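Local coordinates for protein ATPase associated with various cellular activities, AAA_5 (Staphylothermus marinus, PDB 6N0S) that probably couples ATP hydrolysis to DNA restriction as the McrB protein, its N-terminal EVE-like domain, the part described here, being probably a nucleic-acid-binding module, at residues K5-N17 / W161-Y174. Residues are numbered along the deposited sequence; the frame is centred on the assembly and turned at random.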
loop_
_atom_site.group_PDB
_atom_site.type_symbol
_atom_site.label_atom_id
_atom_site.label_comp_id
_atom_site.label_asym_id
_atom_site.label_seq_id
_atom_site.Cartn_x
_atom_site.Cartn_y
_atom_site.Cartn_z
ATOM N N LYS A 5 15.390 10.421 7.645
ATOM C CA LYS A 5 15.718 9.429 6.661
ATOM C C LYS A 5 14.467 9.041 5.890
ATOM O O LYS A 5 13.344 9.058 6.420
ATOM C CB LYS A 5 16.413 8.225 7.290
ATOM C CG LYS A 5 15.912 7.674 8.601
ATOM C CD LYS A 5 17.071 6.869 9.242
ATOM C CE LYS A 5 16.611 5.761 10.209
ATOM N NZ LYS A 5 17.741 5.229 11.089
ATOM N N ILE A 6 14.674 8.777 4.603
ATOM C CA ILE A 6 13.653 8.248 3.713
ATOM C C ILE A 6 14.162 6.932 3.162
ATOM O O ILE A 6 15.358 6.789 2.882
ATOM C CB ILE A 6 13.340 9.246 2.593
ATOM C CG1 ILE A 6 14.625 9.631 1.838
ATOM C CG2 ILE A 6 12.733 10.543 3.202
ATOM C CD1 ILE A 6 14.359 10.449 0.590
ATOM N N LEU A 7 13.263 5.970 3.029
ATOM C CA LEU A 7 13.639 4.694 2.451
ATOM C C LEU A 7 14.067 4.875 1.003
ATOM O O LEU A 7 15.023 4.241 0.542
ATOM C CB LEU A 7 12.487 3.700 2.555
ATOM C CG LEU A 7 12.810 2.312 2.029
ATOM C CD1 LEU A 7 14.024 1.768 2.777
ATOM C CD2 LEU A 7 11.631 1.381 2.178
ATOM N N GLY A 8 13.390 5.754 0.280
ATOM C CA GLY A 8 13.790 6.044 -1.081
ATOM C C GLY A 8 13.037 7.252 -1.583
ATOM O O GLY A 8 12.270 7.892 -0.851
ATOM N N PHE A 9 13.267 7.528 -2.858
ATOM C CA PHE A 9 12.764 8.712 -3.556
ATOM C C PHE A 9 12.417 8.234 -4.963
ATOM O O PHE A 9 13.300 7.774 -5.684
ATOM C CB PHE A 9 13.818 9.840 -3.581
ATOM C CG PHE A 9 13.358 11.068 -4.301
ATOM C CD1 PHE A 9 12.356 11.851 -3.762
ATOM C CD2 PHE A 9 13.887 11.413 -5.535
ATOM C CE1 PHE A 9 11.899 12.970 -4.424
ATOM C CE2 PHE A 9 13.431 12.548 -6.216
ATOM C CZ PHE A 9 12.438 13.323 -5.656
ATOM N N SER A 10 11.132 8.222 -5.329
ATOM C CA SER A 10 10.776 7.596 -6.596
ATOM C C SER A 10 9.354 7.954 -6.980
ATOM O O SER A 10 8.498 8.217 -6.125
ATOM C CB SER A 10 10.906 6.067 -6.542
ATOM O OG SER A 10 10.576 5.458 -7.789
ATOM N N LYS A 11 9.107 7.923 -8.286
ATOM C CA LYS A 11 7.753 8.063 -8.780
ATOM C C LYS A 11 6.986 6.749 -8.675
ATOM O O LYS A 11 5.767 6.757 -8.807
ATOM C CB LYS A 11 7.774 8.553 -10.233
ATOM C CG LYS A 11 6.393 9.038 -10.732
ATOM C CD LYS A 11 6.421 9.545 -12.171
ATOM C CE LYS A 11 5.009 9.914 -12.649
ATOM N NZ LYS A 11 4.529 11.239 -12.119
ATOM N N TYR A 12 7.676 5.632 -8.445
ATOM C CA TYR A 12 7.099 4.297 -8.496
ATOM C C TYR A 12 7.361 3.615 -7.168
ATOM O O TYR A 12 8.518 3.534 -6.743
ATOM C CB TYR A 12 7.710 3.505 -9.641
ATOM C CG TYR A 12 7.601 4.282 -10.937
ATOM C CD1 TYR A 12 6.399 4.313 -11.645
ATOM C CD2 TYR A 12 8.679 5.013 -11.427
ATOM C CE1 TYR A 12 6.280 5.029 -12.814
ATOM C CE2 TYR A 12 8.575 5.733 -12.606
ATOM C CZ TYR A 12 7.379 5.740 -13.289
ATOM O OH TYR A 12 7.269 6.454 -14.445
ATOM N N TRP A 13 6.276 3.167 -6.498
ATOM C CA TRP A 13 6.346 2.483 -5.208
ATOM C C TRP A 13 5.521 1.213 -5.283
ATOM O O TRP A 13 4.599 1.099 -6.108
ATOM C CB TRP A 13 5.844 3.373 -4.039
ATOM C CG TRP A 13 6.753 4.521 -3.736
ATOM C CD1 TRP A 13 6.982 5.605 -4.509
ATOM C CD2 TRP A 13 7.582 4.674 -2.567
ATOM N NE1 TRP A 13 7.901 6.433 -3.894
ATOM C CE2 TRP A 13 8.276 5.877 -2.700
ATOM C CE3 TRP A 13 7.777 3.912 -1.419
ATOM C CZ2 TRP A 13 9.172 6.332 -1.724
ATOM C CZ3 TRP A 13 8.615 4.359 -0.462
ATOM C CH2 TRP A 13 9.330 5.551 -0.617
ATOM N N VAL A 14 5.881 0.244 -4.435
ATOM C CA VAL A 14 5.129 -1.007 -4.260
ATOM C C VAL A 14 4.519 -1.035 -2.868
ATOM O O VAL A 14 5.192 -0.741 -1.884
ATOM C CB VAL A 14 6.014 -2.244 -4.459
ATOM C CG1 VAL A 14 5.267 -3.532 -4.082
ATOM C CG2 VAL A 14 6.495 -2.346 -5.908
ATOM N N GLU A 15 3.254 -1.382 -2.793
ATOM C CA GLU A 15 2.581 -1.664 -1.532
ATOM C C GLU A 15 2.646 -3.171 -1.295
ATOM O O GLU A 15 2.163 -3.957 -2.127
ATOM C CB GLU A 15 1.119 -1.195 -1.573
ATOM C CG GLU A 15 0.370 -1.395 -0.245
ATOM C CD GLU A 15 -1.161 -1.420 -0.342
ATOM O OE1 GLU A 15 -1.718 -1.989 -1.297
ATOM O OE2 GLU A 15 -1.809 -0.861 0.562
ATOM N N ILE A 16 3.192 -3.567 -0.146
ATOM C CA ILE A 16 3.355 -4.967 0.225
ATOM C C ILE A 16 2.246 -5.377 1.209
ATOM O O ILE A 16 2.102 -4.782 2.282
ATOM C CB ILE A 16 4.752 -5.195 0.814
ATOM C CG1 ILE A 16 5.806 -4.852 -0.241
ATOM C CG2 ILE A 16 4.916 -6.660 1.231
ATOM C CD1 ILE A 16 7.085 -4.607 0.324
ATOM N N ASN A 17 1.449 -6.365 0.825
ATOM C CA ASN A 17 0.344 -6.917 1.625
ATOM C C ASN A 17 0.761 -8.340 2.020
ATOM O O ASN A 17 0.584 -9.291 1.260
ATOM C CB ASN A 17 -0.946 -6.891 0.825
ATOM C CG ASN A 17 -1.378 -5.473 0.453
ATOM O OD1 ASN A 17 -2.030 -4.804 1.233
ATOM N ND2 ASN A 17 -1.002 -5.016 -0.747
ATOM N N TRP A 161 12.660 -6.208 0.992
ATOM C CA TRP A 161 11.291 -5.861 1.325
ATOM C C TRP A 161 10.855 -6.402 2.676
ATOM O O TRP A 161 9.727 -6.131 3.115
ATOM C CB TRP A 161 10.352 -6.396 0.228
ATOM C CG TRP A 161 10.552 -5.716 -1.082
ATOM C CD1 TRP A 161 11.475 -4.755 -1.367
ATOM C CD2 TRP A 161 9.818 -5.938 -2.298
ATOM N NE1 TRP A 161 11.346 -4.346 -2.670
ATOM C CE2 TRP A 161 10.352 -5.062 -3.269
ATOM C CE3 TRP A 161 8.769 -6.793 -2.661
ATOM C CZ2 TRP A 161 9.882 -5.014 -4.571
ATOM C CZ3 TRP A 161 8.294 -6.738 -3.953
ATOM C CH2 TRP A 161 8.841 -5.845 -4.894
ATOM N N THR A 162 11.722 -7.145 3.349
ATOM C CA THR A 162 11.331 -7.807 4.587
ATOM C C THR A 162 10.857 -6.783 5.605
ATOM O O THR A 162 11.540 -5.794 5.885
ATOM C CB THR A 162 12.507 -8.617 5.143
ATOM O OG1 THR A 162 13.029 -9.465 4.110
ATOM C CG2 THR A 162 12.058 -9.491 6.269
ATOM N N GLY A 163 9.663 -7.006 6.137
ATOM C CA GLY A 163 9.094 -6.126 7.143
ATOM C C GLY A 163 8.658 -4.772 6.651
ATOM O O GLY A 163 8.474 -3.861 7.468
ATOM N N ARG A 164 8.546 -4.581 5.345
ATOM C CA ARG A 164 8.174 -3.289 4.792
ATOM C C ARG A 164 6.714 -3.277 4.395
ATOM O O ARG A 164 6.141 -4.307 4.073
ATOM C CB ARG A 164 9.016 -2.978 3.555
ATOM C CG ARG A 164 10.526 -2.976 3.809
ATOM C CD ARG A 164 10.952 -1.768 4.525
ATOM N NE ARG A 164 12.407 -1.724 4.654
ATOM C CZ ARG A 164 13.043 -0.744 5.294
ATOM N NH1 ARG A 164 12.342 0.254 5.853
ATOM N NH2 ARG A 164 14.368 -0.768 5.404
ATOM N N TYR A 165 6.147 -2.075 4.327
ATOM C CA TYR A 165 4.815 -1.868 3.783
ATOM C C TYR A 165 4.854 -1.157 2.436
ATOM O O TYR A 165 4.182 -1.577 1.498
ATOM C CB TYR A 165 3.942 -1.075 4.790
ATOM C CG TYR A 165 2.577 -0.661 4.242
ATOM C CD1 TYR A 165 1.724 -1.575 3.650
ATOM C CD2 TYR A 165 2.160 0.661 4.315
ATOM C CE1 TYR A 165 0.508 -1.185 3.148
ATOM C CE2 TYR A 165 0.957 1.057 3.808
ATOM C CZ TYR A 165 0.130 0.130 3.230
ATOM O OH TYR A 165 -1.078 0.521 2.714
ATOM N N LEU A 166 5.631 -0.092 2.304
ATOM C CA LEU A 166 5.795 0.618 1.039
ATOM C C LEU A 166 7.267 0.682 0.674
ATOM O O LEU A 166 8.085 1.112 1.493
ATOM C CB LEU A 166 5.237 2.028 1.133
ATOM C CG LEU A 166 3.759 2.099 1.453
ATOM C CD1 LEU A 166 3.338 3.510 1.914
ATOM C CD2 LEU A 166 3.007 1.673 0.217
ATOM N N VAL A 167 7.607 0.241 -0.537
ATOM C CA VAL A 167 9.002 0.305 -0.967
ATOM C C VAL A 167 9.111 0.994 -2.325
ATOM O O VAL A 167 8.231 0.827 -3.187
ATOM C CB VAL A 167 9.638 -1.097 -1.015
ATOM C CG1 VAL A 167 9.725 -1.704 0.411
ATOM C CG2 VAL A 167 8.836 -2.007 -1.936
ATOM N N PRO A 168 10.177 1.753 -2.544
ATOM C CA PRO A 168 10.412 2.410 -3.829
ATOM C C PRO A 168 10.977 1.421 -4.827
ATOM O O PRO A 168 11.731 0.524 -4.457
ATOM C CB PRO A 168 11.462 3.478 -3.458
ATOM C CG PRO A 168 12.271 2.793 -2.439
ATOM C CD PRO A 168 11.329 1.929 -1.642
ATOM N N ILE A 169 10.619 1.597 -6.106
ATOM C CA ILE A 169 11.254 0.852 -7.193
ATOM C C ILE A 169 11.684 1.805 -8.314
ATOM O O ILE A 169 11.221 2.945 -8.438
ATOM C CB ILE A 169 10.339 -0.288 -7.759
ATOM C CG1 ILE A 169 9.040 0.266 -8.337
ATOM C CG2 ILE A 169 10.039 -1.293 -6.679
ATOM C CD1 ILE A 169 8.125 -0.799 -9.140
ATOM N N ARG A 170 12.580 1.332 -9.135
ATOM C CA ARG A 170 13.100 2.199 -10.189
ATOM C C ARG A 170 12.104 2.303 -11.343
ATOM O O ARG A 170 11.212 1.455 -11.473
ATOM C CB ARG A 170 14.404 1.640 -10.710
ATOM C CG ARG A 170 15.497 1.514 -9.635
ATOM C CD ARG A 170 16.704 0.734 -10.191
ATOM N NE ARG A 170 16.316 -0.668 -10.364
ATOM C CZ ARG A 170 16.979 -1.571 -11.086
ATOM N NH1 ARG A 170 18.107 -1.232 -11.722
ATOM N NH2 ARG A 170 16.504 -2.823 -11.159
ATOM N N PRO A 171 12.228 3.330 -12.201
ATOM C CA PRO A 171 11.288 3.410 -13.343
ATOM C C PRO A 171 11.306 2.168 -14.207
ATOM O O PRO A 171 10.251 1.704 -14.645
ATOM C CB PRO A 171 11.758 4.655 -14.109
ATOM C CG PRO A 171 12.330 5.564 -13.026
ATOM C CD PRO A 171 12.974 4.594 -12.015
ATOM N N GLU A 172 12.476 1.582 -14.422
ATOM C CA GLU A 172 12.561 0.396 -15.251
ATOM C C GLU A 172 11.955 -0.826 -14.560
ATOM O O GLU A 172 11.537 -1.773 -15.240
ATOM C CB GLU A 172 14.031 0.170 -15.632
ATOM C CG GLU A 172 14.948 -0.018 -14.462
ATOM C CD GLU A 172 15.779 1.222 -14.110
ATOM O OE1 GLU A 172 16.939 0.997 -13.699
ATOM O OE2 GLU A 172 15.280 2.390 -14.220
ATOM N N ASP A 173 11.898 -0.845 -13.221
ATOM C CA ASP A 173 11.260 -1.969 -12.540
ATOM C C ASP A 173 9.749 -1.893 -12.700
ATOM O O ASP A 173 9.092 -2.917 -12.893
ATOM C CB ASP A 173 11.609 -2.004 -11.045
ATOM C CG ASP A 173 13.103 -2.047 -10.783
ATOM O OD1 ASP A 173 13.824 -2.616 -11.627
ATOM O OD2 ASP A 173 13.536 -1.499 -9.739
ATOM N N TYR A 174 9.194 -0.685 -12.599
ATOM C CA TYR A 174 7.793 -0.447 -12.932
ATOM C C TYR A 174 7.457 -0.936 -14.339
ATOM O O TYR A 174 6.512 -1.701 -14.533
ATOM C CB TYR A 174 7.486 1.046 -12.807
ATOM C CG TYR A 174 6.124 1.344 -13.322
ATOM C CD1 TYR A 174 4.992 1.124 -12.521
ATOM C CD2 TYR A 174 5.938 1.788 -14.626
ATOM C CE1 TYR A 174 3.726 1.362 -13.001
ATOM C CE2 TYR A 174 4.664 2.018 -15.120
ATOM C CZ TYR A 174 3.566 1.804 -14.307
ATOM O OH TYR A 174 2.312 2.056 -14.804
#
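Val14 and Val167 form the antiparallel hydrogen-bonded pair at the heart of this contact, where strand 166-169 lines up against strand 12-17 and closes one border of the five-stranded mixed sheet of the N-terminal EVE-like domain, a PUA-like fold. Val14 N reaches Val167 O at 2.7 Å, and the return bond runs from Val167 N to Val14 O; two residues further along strand 12-17, Ile16 N donates to Tyr165 O.

Packing is tight on both faces of this ladder. On one, Pro168 sets its CB over the face of the Trp13 six-membered ring, 3.9 Å from the centroid and 5° off the normal, a CH-pi contact, its own ring tilted against the indole. The indole edge points to Ser10, whose O accepts from Trp13 NE1. On the other face, Val14 CG2 meets Ile169 CG2, while Ile16 CD1 touches both Trp161 CB, 3.7 Å away, and Val167 CG2. Ile16 CG1 is anti to the carbonyl carbon (chi1 -61°), which carries that methyl toward the indole of Trp161.

The ends are more open to solvent, though Tyr12 still packs closely on Tyr174 in an offset stack, centroids 4.7 Å apart and planes at 25°, and exposed Pro171 brings its CB to Tyr12 CE2. The loose side is at the other end: Leu7 CD1 sits over a face of the Arg164 guanidinium, whose NH1 makes a salt bridge with Glu41.

Glu15 brings a buried carboxylate into the contact. Its extended chain runs alongside Tyr165, whose OH, also hydrogen-bonded to Trp32 N, donates to the anti lone pair of Glu15 OE2 at 2.7 Å; Glu15 OE1 accepts from Asn17 ND2 and is also hydrogen-bonded to His59 ND1. Partners at both oxygens fix the carboxylate's rotation and tie strand 12-17 to Tyr165 and to strand 54-61.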